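Local coordinates for protein major pollen allergen Jun a 1 (Juniperus ashei, PDB 1PXZ) that cleaves pectate by elimination, though with low activity, using calcium as cofactor, and is the major allergen of mountain cedar pollen, at residues Ser257-Ser263 / Asn293-Ser298; Lys277-Arg282 / Asn305-Ser311; Asn49-Pro53 / Gly132-Val136; Gly105-Phe109 / Leu121-Cys126; Val26-Ser30 / Tyr321-Phe327. All coordinates share one frame; numbering follows the deposited sequence.

Contact 1 (Ser257-Ser263 / Asn293-Ser298)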
# COMPACT_ATOMS: atom_id res chain seq x y z
N SER A 257 11.83 14.72 -8.70
CA SER A 257 11.57 14.48 -10.12
C SER A 257 10.10 14.69 -10.47
O SER A 257 9.46 13.86 -11.11
CB SER A 257 12.04 13.08 -10.50
OG SER A 257 13.44 12.93 -10.24
N ASN A 258 9.56 15.83 -10.06
CA ASN A 258 8.29 16.33 -10.56
C ASN A 258 7.16 15.32 -10.47
O ASN A 258 6.55 14.99 -11.49
CB ASN A 258 8.45 16.76 -12.03
CG ASN A 258 7.26 17.42 -12.68
OD1 ASN A 258 7.11 17.37 -13.92
ND2 ASN A 258 6.36 18.04 -11.96
N PRO A 259 6.83 14.83 -9.29
CA PRO A 259 5.59 14.05 -9.19
C PRO A 259 4.43 15.04 -9.12
O PRO A 259 4.61 16.20 -8.71
CB PRO A 259 5.77 13.31 -7.85
CG PRO A 259 6.50 14.33 -7.03
CD PRO A 259 7.49 14.96 -7.99
N THR A 260 3.26 14.58 -9.51
CA THR A 260 2.00 15.28 -9.31
C THR A 260 1.36 14.70 -8.05
O THR A 260 1.05 13.52 -8.00
CB THR A 260 1.06 15.13 -10.53
OG1 THR A 260 1.77 15.72 -11.63
CG2 THR A 260 -0.24 15.88 -10.32
N ILE A 261 1.16 15.55 -7.06
CA ILE A 261 0.60 15.15 -5.79
C ILE A 261 -0.67 15.94 -5.51
O ILE A 261 -0.63 17.15 -5.34
CB ILE A 261 1.63 15.33 -4.64
CG1 ILE A 261 2.89 14.52 -4.92
CG2 ILE A 261 0.94 15.00 -3.33
CD1 ILE A 261 4.04 14.69 -3.93
N LEU A 262 -1.79 15.22 -5.46
CA LEU A 262 -3.10 15.77 -5.20
C LEU A 262 -3.56 15.36 -3.81
O LEU A 262 -4.10 14.28 -3.60
CB LEU A 262 -4.09 15.36 -6.30
CG LEU A 262 -3.56 15.61 -7.73
CD1 LEU A 262 -4.64 15.27 -8.75
CD2 LEU A 262 -3.09 17.05 -7.91
N SER A 263 -3.32 16.28 -2.87
CA SER A 263 -3.72 16.09 -1.49
C SER A 263 -5.13 16.64 -1.28
O SER A 263 -5.35 17.82 -1.52
CB SER A 263 -2.72 16.78 -0.56
OG SER A 263 -3.20 16.77 0.78
N ASN A 293 7.25 24.47 -10.86
CA ASN A 293 6.43 23.89 -11.94
C ASN A 293 5.71 22.64 -11.44
O ASN A 293 4.74 22.21 -12.07
CB ASN A 293 7.30 23.56 -13.15
CG ASN A 293 7.78 24.82 -13.87
OD1 ASN A 293 8.85 24.86 -14.49
ND2 ASN A 293 7.00 25.88 -13.81
N TRP A 294 6.18 22.07 -10.33
CA TRP A 294 5.55 20.80 -9.91
C TRP A 294 4.13 21.04 -9.43
O TRP A 294 3.78 21.98 -8.73
CB TRP A 294 6.38 20.17 -8.80
CG TRP A 294 7.78 19.81 -9.13
CD1 TRP A 294 8.47 19.97 -10.30
CD2 TRP A 294 8.70 19.20 -8.20
NE1 TRP A 294 9.76 19.49 -10.16
CE2 TRP A 294 9.93 19.02 -8.88
CE3 TRP A 294 8.58 18.80 -6.87
CZ2 TRP A 294 11.04 18.44 -8.27
CZ3 TRP A 294 9.69 18.23 -6.25
CH2 TRP A 294 10.90 18.06 -6.96
N VAL A 295 3.19 20.16 -9.76
CA VAL A 295 1.81 20.46 -9.40
C VAL A 295 1.51 19.68 -8.12
O VAL A 295 1.25 18.48 -8.17
CB VAL A 295 0.85 20.09 -10.53
CG1 VAL A 295 -0.59 20.17 -10.05
CG2 VAL A 295 1.04 21.00 -11.75
N TRP A 296 1.62 20.39 -7.01
CA TRP A 296 1.33 19.82 -5.69
C TRP A 296 0.18 20.61 -5.09
O TRP A 296 0.36 21.74 -4.66
CB TRP A 296 2.54 19.87 -4.77
CG TRP A 296 3.67 18.96 -5.14
CD1 TRP A 296 3.96 18.39 -6.34
CD2 TRP A 296 4.71 18.52 -4.24
NE1 TRP A 296 5.09 17.62 -6.26
CE2 TRP A 296 5.57 17.69 -4.97
CE3 TRP A 296 4.98 18.76 -2.88
CZ2 TRP A 296 6.69 17.09 -4.40
CZ3 TRP A 296 6.10 18.15 -2.31
CH2 TRP A 296 6.94 17.32 -3.08
N ARG A 297 -1.01 20.01 -5.05
CA ARG A 297 -2.19 20.71 -4.60
C ARG A 297 -2.74 20.20 -3.27
O ARG A 297 -2.68 19.00 -2.98
CB ARG A 297 -3.32 20.60 -5.63
CG ARG A 297 -2.89 20.82 -7.07
CD ARG A 297 -4.07 21.39 -7.86
NE ARG A 297 -5.16 20.42 -8.01
CZ ARG A 297 -5.34 19.74 -9.13
NH1 ARG A 297 -4.50 19.95 -10.14
NH2 ARG A 297 -6.33 18.86 -9.25
N SER A 298 -3.27 21.14 -2.49
CA SER A 298 -3.94 20.82 -1.22
C SER A 298 -5.37 21.34 -1.28
O SER A 298 -5.58 22.56 -1.40
CB SER A 298 -3.17 21.42 -0.04
OG SER A 298 -3.95 21.40 1.14
O HOH W 1 3.92 17.95 -11.48

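Contact 2 (Lys277-Arg282 / Asn305-Ser311)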
# COMPACT_ATOMS: atom_id res chain seq x y z
N LYS A 277 6.98 21.58 11.11
CA LYS A 277 5.58 21.93 10.91
C LYS A 277 5.13 21.72 9.47
O LYS A 277 3.94 21.51 9.23
CB LYS A 277 5.36 23.43 11.25
CG LYS A 277 5.62 23.73 12.73
CD LYS A 277 4.63 23.05 13.66
CE LYS A 277 4.76 23.52 15.11
NZ LYS A 277 3.86 22.72 16.01
N GLU A 278 6.06 21.77 8.53
CA GLU A 278 5.68 21.68 7.12
C GLU A 278 5.34 20.23 6.73
O GLU A 278 6.11 19.31 6.96
CB GLU A 278 6.79 22.19 6.18
CG GLU A 278 6.17 22.36 4.78
CD GLU A 278 7.15 22.84 3.74
OE1 GLU A 278 8.19 23.41 4.15
OE2 GLU A 278 6.89 22.64 2.53
N VAL A 279 4.16 20.07 6.13
CA VAL A 279 3.70 18.73 5.76
C VAL A 279 4.54 18.21 4.59
O VAL A 279 4.91 17.03 4.57
CB VAL A 279 2.23 18.79 5.33
CG1 VAL A 279 1.82 17.54 4.54
CG2 VAL A 279 1.31 19.03 6.53
N THR A 280 4.82 19.09 3.64
CA THR A 280 5.49 18.85 2.38
C THR A 280 7.01 18.99 2.43
O THR A 280 7.60 19.77 3.18
CB THR A 280 5.03 19.88 1.30
OG1 THR A 280 4.88 21.17 1.93
CG2 THR A 280 3.68 19.50 0.72
N LYS A 281 7.66 18.21 1.56
CA LYS A 281 9.08 18.32 1.36
C LYS A 281 9.46 18.01 -0.09
O LYS A 281 9.24 16.90 -0.56
CB LYS A 281 9.88 17.39 2.29
CG LYS A 281 11.37 17.77 2.25
CD LYS A 281 12.11 17.14 3.42
CE LYS A 281 13.62 17.24 3.20
NZ LYS A 281 14.25 15.89 3.02
N ARG A 282 10.03 19.01 -0.77
CA ARG A 282 10.55 18.82 -2.12
C ARG A 282 12.02 18.46 -2.07
O ARG A 282 12.83 19.11 -1.41
CB ARG A 282 10.41 20.08 -2.98
CG ARG A 282 9.03 20.26 -3.57
CD ARG A 282 8.36 21.45 -2.89
NE ARG A 282 7.13 21.84 -3.60
CZ ARG A 282 6.04 22.13 -2.90
NH1 ARG A 282 6.09 22.06 -1.56
NH2 ARG A 282 4.95 22.47 -3.56
N ASN A 305 -2.23 21.87 15.07
CA ASN A 305 -0.97 22.11 15.75
C ASN A 305 0.04 22.79 14.85
O ASN A 305 1.24 22.53 14.98
CB ASN A 305 -0.35 20.80 16.31
CG ASN A 305 0.61 21.10 17.45
OD1 ASN A 305 0.31 21.94 18.31
ND2 ASN A 305 1.77 20.46 17.54
N GLY A 306 -0.41 23.68 13.96
CA GLY A 306 0.57 24.50 13.24
C GLY A 306 1.03 23.89 11.93
O GLY A 306 1.89 24.44 11.24
N ALA A 307 0.49 22.74 11.56
CA ALA A 307 0.83 22.11 10.28
C ALA A 307 0.48 23.01 9.10
O ALA A 307 -0.55 23.68 9.16
CB ALA A 307 0.04 20.81 10.14
N TYR A 308 1.28 22.97 8.04
CA TYR A 308 0.89 23.62 6.80
C TYR A 308 1.46 22.90 5.59
O TYR A 308 2.49 22.20 5.68
CB TYR A 308 1.35 25.10 6.79
CG TYR A 308 2.84 25.27 6.99
CD1 TYR A 308 3.38 25.38 8.27
CD2 TYR A 308 3.69 25.30 5.91
CE1 TYR A 308 4.74 25.53 8.39
CE2 TYR A 308 5.06 25.46 6.03
CZ TYR A 308 5.57 25.57 7.30
OH TYR A 308 6.94 25.71 7.45
N PHE A 309 0.78 23.08 4.47
CA PHE A 309 1.15 22.46 3.20
C PHE A 309 1.60 23.55 2.23
O PHE A 309 0.85 24.50 2.02
CB PHE A 309 -0.07 21.71 2.66
CG PHE A 309 0.09 20.84 1.43
CD1 PHE A 309 0.32 21.34 0.17
CD2 PHE A 309 -0.03 19.46 1.59
CE1 PHE A 309 0.45 20.52 -0.94
CE2 PHE A 309 0.09 18.63 0.50
CZ PHE A 309 0.32 19.14 -0.77
N VAL A 310 2.77 23.41 1.64
CA VAL A 310 3.21 24.41 0.66
C VAL A 310 2.83 23.89 -0.73
O VAL A 310 3.40 22.94 -1.26
CB VAL A 310 4.71 24.66 0.80
CG1 VAL A 310 5.20 25.60 -0.29
CG2 VAL A 310 5.02 25.26 2.17
N SER A 311 1.82 24.54 -1.28
CA SER A 311 1.27 24.21 -2.59
C SER A 311 2.10 24.75 -3.74
O SER A 311 2.85 25.73 -3.57
CB SER A 311 -0.14 24.84 -2.70
OG SER A 311 -1.05 23.88 -2.18

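Contact 3 (Asn49-Pro53 / Gly132-Val136)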
# COMPACT_ATOMS: atom_id res chain seq x y z
N ASN A 49 8.67 -23.86 2.43
CA ASN A 49 9.75 -24.41 1.62
C ASN A 49 9.85 -23.58 0.34
O ASN A 49 9.06 -23.74 -0.58
CB ASN A 49 9.54 -25.89 1.30
CG ASN A 49 10.73 -26.47 0.56
OD1 ASN A 49 11.50 -25.76 -0.10
ND2 ASN A 49 10.92 -27.78 0.66
N PRO A 50 10.83 -22.68 0.30
CA PRO A 50 10.94 -21.72 -0.80
C PRO A 50 11.04 -22.34 -2.19
O PRO A 50 10.55 -21.71 -3.14
CB PRO A 50 12.24 -20.97 -0.50
CG PRO A 50 12.70 -21.38 0.84
CD PRO A 50 11.85 -22.50 1.34
N VAL A 51 11.65 -23.51 -2.34
CA VAL A 51 11.90 -24.03 -3.69
C VAL A 51 10.91 -25.11 -4.10
O VAL A 51 10.86 -25.54 -5.27
CB VAL A 51 13.33 -24.61 -3.81
CG1 VAL A 51 14.37 -23.50 -3.71
CG2 VAL A 51 13.57 -25.70 -2.76
N ASN A 52 10.10 -25.57 -3.16
CA ASN A 52 9.21 -26.70 -3.40
C ASN A 52 8.10 -26.65 -2.36
O ASN A 52 8.02 -27.52 -1.49
CB ASN A 52 10.02 -28.01 -3.33
CG ASN A 52 9.33 -29.18 -3.97
OD1 ASN A 52 8.12 -29.09 -4.24
ND2 ASN A 52 10.00 -30.29 -4.26
N PRO A 53 7.27 -25.61 -2.40
CA PRO A 53 6.21 -25.44 -1.39
C PRO A 53 5.18 -26.55 -1.41
O PRO A 53 4.81 -27.08 -2.46
CB PRO A 53 5.57 -24.11 -1.78
CG PRO A 53 5.92 -23.90 -3.22
CD PRO A 53 7.28 -24.53 -3.41
N GLY A 132 19.52 -16.46 -2.85
CA GLY A 132 19.16 -17.88 -2.81
C GLY A 132 18.11 -18.22 -3.85
O GLY A 132 17.55 -17.32 -4.48
N ASP A 133 17.85 -19.52 -4.04
CA ASP A 133 16.83 -19.96 -4.99
C ASP A 133 15.43 -19.88 -4.39
O ASP A 133 15.19 -20.11 -3.18
CB ASP A 133 17.07 -21.41 -5.42
CG ASP A 133 18.26 -21.60 -6.33
OD1 ASP A 133 18.56 -20.68 -7.11
OD2 ASP A 133 18.90 -22.67 -6.26
N VAL A 134 14.46 -19.57 -5.23
CA VAL A 134 13.08 -19.46 -4.78
C VAL A 134 12.11 -19.91 -5.87
O VAL A 134 12.37 -19.58 -7.04
CB VAL A 134 12.68 -18.00 -4.46
CG1 VAL A 134 11.25 -17.99 -3.89
CG2 VAL A 134 13.62 -17.30 -3.50
N LEU A 135 11.03 -20.59 -5.55
CA LEU A 135 9.97 -20.83 -6.51
C LEU A 135 9.21 -19.52 -6.73
O LEU A 135 8.34 -19.16 -5.94
CB LEU A 135 9.02 -21.96 -6.09
CG LEU A 135 7.99 -22.28 -7.18
CD1 LEU A 135 8.49 -23.41 -8.09
CD2 LEU A 135 6.64 -22.65 -6.58
N VAL A 136 9.58 -18.84 -7.82
CA VAL A 136 8.99 -17.53 -8.12
C VAL A 136 7.51 -17.73 -8.36
O VAL A 136 6.67 -17.08 -7.75
CB VAL A 136 9.70 -16.84 -9.29
CG1 VAL A 136 8.95 -15.59 -9.70
CG2 VAL A 136 11.14 -16.46 -8.91

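Contact 4 (Gly105-Phe109 / Leu121-Cys126)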
# COMPACT_ATOMS: atom_id res chain seq x y z
N GLY A 105 11.78 -12.53 9.12
CA GLY A 105 12.04 -13.05 7.78
C GLY A 105 11.63 -12.02 6.73
O GLY A 105 11.10 -10.97 7.10
N PRO A 106 11.88 -12.32 5.47
CA PRO A 106 11.44 -11.49 4.35
C PRO A 106 9.91 -11.57 4.21
O PRO A 106 9.29 -12.44 4.80
CB PRO A 106 12.11 -12.08 3.12
CG PRO A 106 12.57 -13.44 3.52
CD PRO A 106 12.66 -13.49 5.01
N CYS A 107 9.34 -10.65 3.42
CA CYS A 107 7.88 -10.56 3.35
C CYS A 107 7.38 -10.68 1.93
O CYS A 107 7.82 -11.62 1.23
CB CYS A 107 7.45 -9.26 4.07
SG CYS A 107 7.78 -9.43 5.87
N LEU A 108 6.50 -9.81 1.47
CA LEU A 108 5.73 -10.04 0.26
C LEU A 108 6.22 -9.24 -0.94
O LEU A 108 6.52 -8.04 -0.83
CB LEU A 108 4.25 -9.67 0.45
CG LEU A 108 3.54 -10.39 1.61
CD1 LEU A 108 2.10 -9.90 1.73
CD2 LEU A 108 3.63 -11.90 1.43
N PHE A 109 6.28 -9.95 -2.06
CA PHE A 109 6.85 -9.44 -3.29
C PHE A 109 5.92 -9.73 -4.46
O PHE A 109 5.34 -10.80 -4.57
CB PHE A 109 8.23 -10.05 -3.58
CG PHE A 109 9.32 -9.60 -2.61
CD1 PHE A 109 9.37 -10.09 -1.31
CD2 PHE A 109 10.28 -8.69 -3.02
CE1 PHE A 109 10.33 -9.69 -0.40
CE2 PHE A 109 11.25 -8.28 -2.12
CZ PHE A 109 11.28 -8.77 -0.84
N LEU A 121 -4.04 -8.17 6.74
CA LEU A 121 -2.84 -8.82 7.25
C LEU A 121 -2.08 -7.92 8.22
O LEU A 121 -2.02 -6.69 8.09
CB LEU A 121 -1.87 -9.18 6.12
CG LEU A 121 -2.45 -9.98 4.96
CD1 LEU A 121 -1.45 -10.11 3.82
CD2 LEU A 121 -2.92 -11.34 5.49
N HIS A 122 -1.45 -8.57 9.20
CA HIS A 122 -0.45 -7.84 9.98
C HIS A 122 0.93 -8.10 9.38
O HIS A 122 1.28 -9.29 9.22
CB HIS A 122 -0.41 -8.31 11.42
CG HIS A 122 -1.68 -8.26 12.19
ND1 HIS A 122 -1.93 -7.22 13.08
CD2 HIS A 122 -2.76 -9.08 12.25
CE1 HIS A 122 -3.11 -7.41 13.64
NE2 HIS A 122 -3.64 -8.53 13.16
N ILE A 123 1.73 -7.11 9.03
CA ILE A 123 3.09 -7.41 8.56
C ILE A 123 4.04 -6.54 9.36
O ILE A 123 3.88 -5.33 9.37
CB ILE A 123 3.28 -7.19 7.06
CG1 ILE A 123 2.18 -7.83 6.22
CG2 ILE A 123 4.66 -7.67 6.62
CD1 ILE A 123 2.23 -7.57 4.73
N HIS A 124 5.00 -7.17 10.04
CA HIS A 124 5.97 -6.38 10.80
C HIS A 124 7.24 -7.20 11.03
O HIS A 124 7.18 -8.42 10.91
CB HIS A 124 5.36 -5.97 12.14
CG HIS A 124 4.83 -7.14 12.89
ND1 HIS A 124 5.69 -8.02 13.54
CD2 HIS A 124 3.58 -7.60 13.12
CE1 HIS A 124 4.98 -8.96 14.13
NE2 HIS A 124 3.70 -8.73 13.88
N GLY A 125 8.33 -6.50 11.31
CA GLY A 125 9.62 -7.13 11.51
C GLY A 125 10.20 -7.71 10.23
O GLY A 125 11.01 -8.64 10.32
N CYS A 126 9.83 -7.22 9.04
CA CYS A 126 10.42 -7.79 7.84
C CYS A 126 11.91 -7.48 7.78
O CYS A 126 12.37 -6.42 8.19
CB CYS A 126 9.74 -7.24 6.57
SG CYS A 126 7.95 -7.52 6.59

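Contact 5 (Val26-Ser30 / Tyr321-Phe327)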
# COMPACT_ATOMS: atom_id res chain seq x y z
N VAL A 26 -11.93 1.39 -5.01
CA VAL A 26 -12.08 2.72 -5.59
C VAL A 26 -10.68 3.23 -5.97
O VAL A 26 -9.66 2.66 -5.57
CB VAL A 26 -12.79 3.76 -4.71
CG1 VAL A 26 -14.18 3.24 -4.31
CG2 VAL A 26 -12.01 4.11 -3.46
N GLY A 27 -10.63 4.31 -6.77
CA GLY A 27 -9.32 4.84 -7.10
C GLY A 27 -8.69 4.09 -8.25
O GLY A 27 -9.38 3.32 -8.92
N PHE A 28 -7.41 4.32 -8.45
CA PHE A 28 -6.75 3.76 -9.60
C PHE A 28 -6.65 2.24 -9.55
O PHE A 28 -6.49 1.62 -10.61
CB PHE A 28 -5.36 4.37 -9.75
CG PHE A 28 -5.39 5.84 -10.16
CD1 PHE A 28 -6.01 6.22 -11.33
CD2 PHE A 28 -4.79 6.79 -9.36
CE1 PHE A 28 -6.06 7.55 -11.72
CE2 PHE A 28 -4.83 8.13 -9.74
CZ PHE A 28 -5.45 8.50 -10.91
N GLY A 29 -6.74 1.62 -8.37
CA GLY A 29 -6.71 0.15 -8.41
C GLY A 29 -8.10 -0.43 -8.43
O GLY A 29 -8.30 -1.59 -8.04
N SER A 30 -9.11 0.32 -8.89
CA SER A 30 -10.48 -0.19 -8.80
C SER A 30 -10.75 -1.42 -9.65
O SER A 30 -11.74 -2.11 -9.36
CB SER A 30 -11.51 0.89 -9.21
OG SER A 30 -11.41 1.03 -10.62
N TYR A 321 -10.13 10.56 -12.40
CA TYR A 321 -10.78 9.26 -12.35
C TYR A 321 -11.90 9.09 -13.38
O TYR A 321 -12.63 10.05 -13.61
CB TYR A 321 -11.45 9.06 -10.99
CG TYR A 321 -10.49 8.91 -9.83
CD1 TYR A 321 -9.37 8.10 -9.94
CD2 TYR A 321 -10.72 9.58 -8.63
CE1 TYR A 321 -8.48 7.95 -8.88
CE2 TYR A 321 -9.84 9.43 -7.57
CZ TYR A 321 -8.73 8.62 -7.70
OH TYR A 321 -7.83 8.47 -6.64
N ASN A 322 -12.07 7.91 -13.95
CA ASN A 322 -13.25 7.59 -14.75
C ASN A 322 -14.37 7.11 -13.85
O ASN A 322 -14.28 7.05 -12.63
CB ASN A 322 -12.91 6.56 -15.83
CG ASN A 322 -12.57 5.18 -15.32
OD1 ASN A 322 -13.16 4.66 -14.38
ND2 ASN A 322 -11.60 4.51 -15.93
N SER A 323 -15.50 6.69 -14.43
CA SER A 323 -16.66 6.35 -13.63
C SER A 323 -16.43 5.09 -12.80
O SER A 323 -17.10 4.89 -11.79
CB SER A 323 -17.90 6.11 -14.52
OG SER A 323 -18.35 7.29 -15.15
N ASN A 324 -15.49 4.25 -13.26
CA ASN A 324 -15.26 3.02 -12.48
C ASN A 324 -14.34 3.27 -11.29
O ASN A 324 -14.23 2.40 -10.42
CB ASN A 324 -14.67 1.93 -13.37
CG ASN A 324 -15.63 1.43 -14.45
OD1 ASN A 324 -15.19 1.37 -15.59
ND2 ASN A 324 -16.84 1.10 -14.06
N GLU A 325 -13.70 4.43 -11.21
CA GLU A 325 -12.68 4.76 -10.23
C GLU A 325 -13.11 5.82 -9.22
O GLU A 325 -12.60 5.81 -8.09
CB GLU A 325 -11.40 5.27 -10.91
CG GLU A 325 -10.68 4.29 -11.81
CD GLU A 325 -9.76 4.93 -12.83
OE1 GLU A 325 -9.89 6.13 -13.20
OE2 GLU A 325 -8.85 4.22 -13.30
N ALA A 326 -13.98 6.74 -9.62
CA ALA A 326 -14.28 7.94 -8.86
C ALA A 326 -14.90 7.61 -7.52
O ALA A 326 -15.65 6.64 -7.40
CB ALA A 326 -15.25 8.84 -9.65
N PHE A 327 -14.61 8.42 -6.50
CA PHE A 327 -15.30 8.26 -5.23
C PHE A 327 -15.32 9.58 -4.47
O PHE A 327 -14.52 10.47 -4.75
CB PHE A 327 -14.57 7.21 -4.39
CG PHE A 327 -13.14 7.60 -4.04
CD1 PHE A 327 -12.13 7.45 -4.97
CD2 PHE A 327 -12.85 8.11 -2.79
CE1 PHE A 327 -10.82 7.78 -4.66
CE2 PHE A 327 -11.54 8.44 -2.46
CZ PHE A 327 -10.53 8.26 -3.39
O HOH W 2 -7.18 2.22 -13.24
O HOH W 3 -10.09 1.14 -12.72

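Contact 1 (Ser257-Ser263 / Asn293-Ser298)
Ile261 and Trp296 are neighbours on adjacent parallel strands, Ile261 N donating to Val295 O at 3.1 Å and Ile261 O receiving Arg297 N at 2.9 Å. A third backbone bond, Ser263 N to Arg297 O at 2.8 Å, carries the pairing on, and the axes of 260-263 and 296-298 run 4.8 Å apart with their directions 2° from parallel. On the side of the sheet that bears Ile261, its CD1 sits over the face of the Trp296 six-membered ring, 3.7 Å from the centroid. The indole NE1 of Trp296 donates to Pro259 O at 2.9 Å in a bent bond (130° at the hydrogen), approaching from above the carbonyl plane. Such in-register parallel pairing of successive turns is how the right-handed parallel beta-helix of polysaccharide lyase family 1 is built. Opposite Ile261 on the sheet, Leu262 and Arg297 extend side by side, and Leu262 CD2 rests centrally on the guanidinium face, 3.7 Å from Arg297 CZ. Before the strands begin, Asn258 CA lies over the five-membered ring of Trp294, 7° off its normal. A water accepts from Val295 N and also hydrogen-bonds Thr260 OG1, joining the two segments where direct pairing starts. Farther out, Asp301 OD2 bonds both Ser263 OG and Ser298 OG, while backbone bonds from Thr260 and Leu262 to Val238 continue the strand pairing into the preceding turn.

Contact 2 (Lys277-Arg282 / Asn305-Ser311)
Val310 O is gripped by both terminal nitrogens of Arg282, NH1 and NH2 each standing 2.8 Å from it. The oxygen lies only 2° out of the guanidinium plane, whereas the two nitrogens reach it from one face of its own carbonyl plane. Arg282 NH2 also bonds Ser312, which helps fix the rotation of the group. From the same residue, Val310 N donates to Thr280 OG1 at 3.1 Å, and that hydroxyl in turn gives its proton to the anti lone pair of Glu278 OE2 at 2.6 Å. With chi1 at 39°, Thr280 holds OG1 between its backbone N and carbonyl carbon and sends CG2 over the centre of the Phe309 ring, 3.5 Å from the centroid. Glu278 CA lies over the Tyr308 ring, nearer its rim, while Glu278 CG approaches Tyr308 CE2. The backbones meet in a single bridge at Glu278 and Tyr308: Val279 N donates almost straight to Tyr308 O at 2.7 Å, and Tyr308 N reaches Lys277 O at 3.3 Å. At the far end Lys277 NZ donates to Asn305 O at 2.8 Å and to Pro271 O. The loop runs beside the approach to 280-282, an outermost strand of a parallel beta-helix sheet, held to it by Thr280 and Arg282.

Contact 3 (Asn49-Pro53 / Gly132-Val136)
A peripheral loop of the beta-helix protein here docks on the first strand of a two-stranded antiparallel sheet, 132-137 with 141-145; the contact lies away from the annotated sites. The loop is shaped by an Asx turn: Asn49 OD1 accepts from Val51 N at 3.2 Å, and this fold brings the intervening Pro50 carbonyl to the strand. Leu135 N donates to Pro50 O at 2.7 Å. The bond is nearly straight at the hydrogen, 170°, although the donor is tilted 28° from the carbonyl plane. It is the one direct hydrogen bond between the two segments, and Val51 and Leu135 form the close backbone approach beside it, 4.7 Å between CA atoms. Side chains pack to both sides of that bond along the strand. Toward Gly132, Val51 uses its CG1 branch, which slants across Asp133 and comes 3.5 Å from Asp133 O. Toward the later residues, Leu135 and Pro53 cross at about a right angle. Helix 58-63 adjoins the same patch through Tyr60 against Pro53 and Thr63 against Leu135. Leu135 CG is anti to the backbone N (chi1 -175°), and the CD2 branch reaches the proline ring, 3.7 Å from both Pro53 CG and Pro53 CD.

Contact 4 (Gly105-Phe109 / Leu121-Cys126)
Cys107 and Cys126 are joined through their sulfurs, SG to SG 2.0 Å, in a disulfide whose chi3 is -95°. Both side chains put SG anti to the carbonyl carbon, and from these positions the sulfurs meet between the two segments. The bridge also serves as a packing surface: the CG2 branch of Ile123 presses against Cys107 SG at 3.7 Å, so this methyl lies against the sulfur. The other arm of Ile123 points elsewhere. Its CD1 meets Leu108 CD1 at 3.8 Å, and the two side chains cross obliquely. Leu108 CD1 sits against the notch formed by Ile123 CD1 and Leu121 CD1, the latter at 4.1 Å. All of these side chains are buried, as befits the inward-facing residues of a parallel beta-helix, where strands 108-111 and 122-124 belong to different sheets and their aliphatic side chains meet in the interior. The end-to-end directions of the touching parts differ by 128°, which agrees with side-chain packing between sheets in place of strand pairing. Beyond the disulfide the backbones close up at Gly105, whose O receives a CA-H...O contact from Cys126 CA at 3.3 Å. Leu101 packs on Leu108 and Leu168 on Ile123, extending the aliphatic filling. The side chains of Asp173, probably a calcium ligand as in related lyases, and Cys126 are about 8 Å apart.

Contact 5 (Val26-Ser30 / Tyr321-Phe327)
Gly27 N donates to Glu325 O at 2.8 Å, with 162° at the hydrogen, and meets a lone pair in the carbonyl plane. Water adds a second link: one molecule donates both to Phe28 O, at 2.8 Å, and to Glu325 OE2, at 2.6 Å, tying the carboxylate to the opposite backbone. The other carboxylate oxygen, Glu325 OE1, accepts from Asn322 N at 2.9 Å, so one oxygen is held within its own loop and the other reaches residues 26-30 through water. Within that loop Asn322 OD1 takes the N-H of Asn324 in an Asx turn, and Asn322 O accepts from both Glu325 N and Ala326 N. Around this polar centre the aromatic side chains pack. Tyr321 turns its edge to the face of Phe28, placing CE1 over the ring centre; the centroids are 4.8 Å apart and the planes meet at 58°, an edge-to-face pair. The Tyr321 hydroxyl is bonded to Thr216 and His239 on the strands beneath. On the other side of Gly27 along the chain, Val26 CG2 lies over the Phe327 ring, 3.8 Å from its centroid. The backbone of Gly27 itself passes 3.7 Å from Tyr321 CE1, measured from its CA. Thr186 receives Gly29 N and binds Val26 O. The arrangement is that of N-terminal and C-terminal loops packed together across the outside of a parallel beta-helix.

In the fold
Contact 4 is the buried member of the set, a disulfide with aliphatic packing inside the beta-helix; the other four are partly buried and depend more on hydrogen bonds. Contacts 1 and 2 touch each other, with Trp294 packing on Arg282 and Phe309 on Ser298, and their segments alternate along the chain. Contact 1 pairs regular parallel strands, whereas contact 2 sets a loop against an edge strand through a single backbone bridge and side-chain grips. Contact 3 lies on the opposite side of the chain's centre from these two, and about 17 Å between centres from contact 4. Contact 5 joins loops 291 residues apart, spanning the other four in sequence, and uses water and aromatic rings.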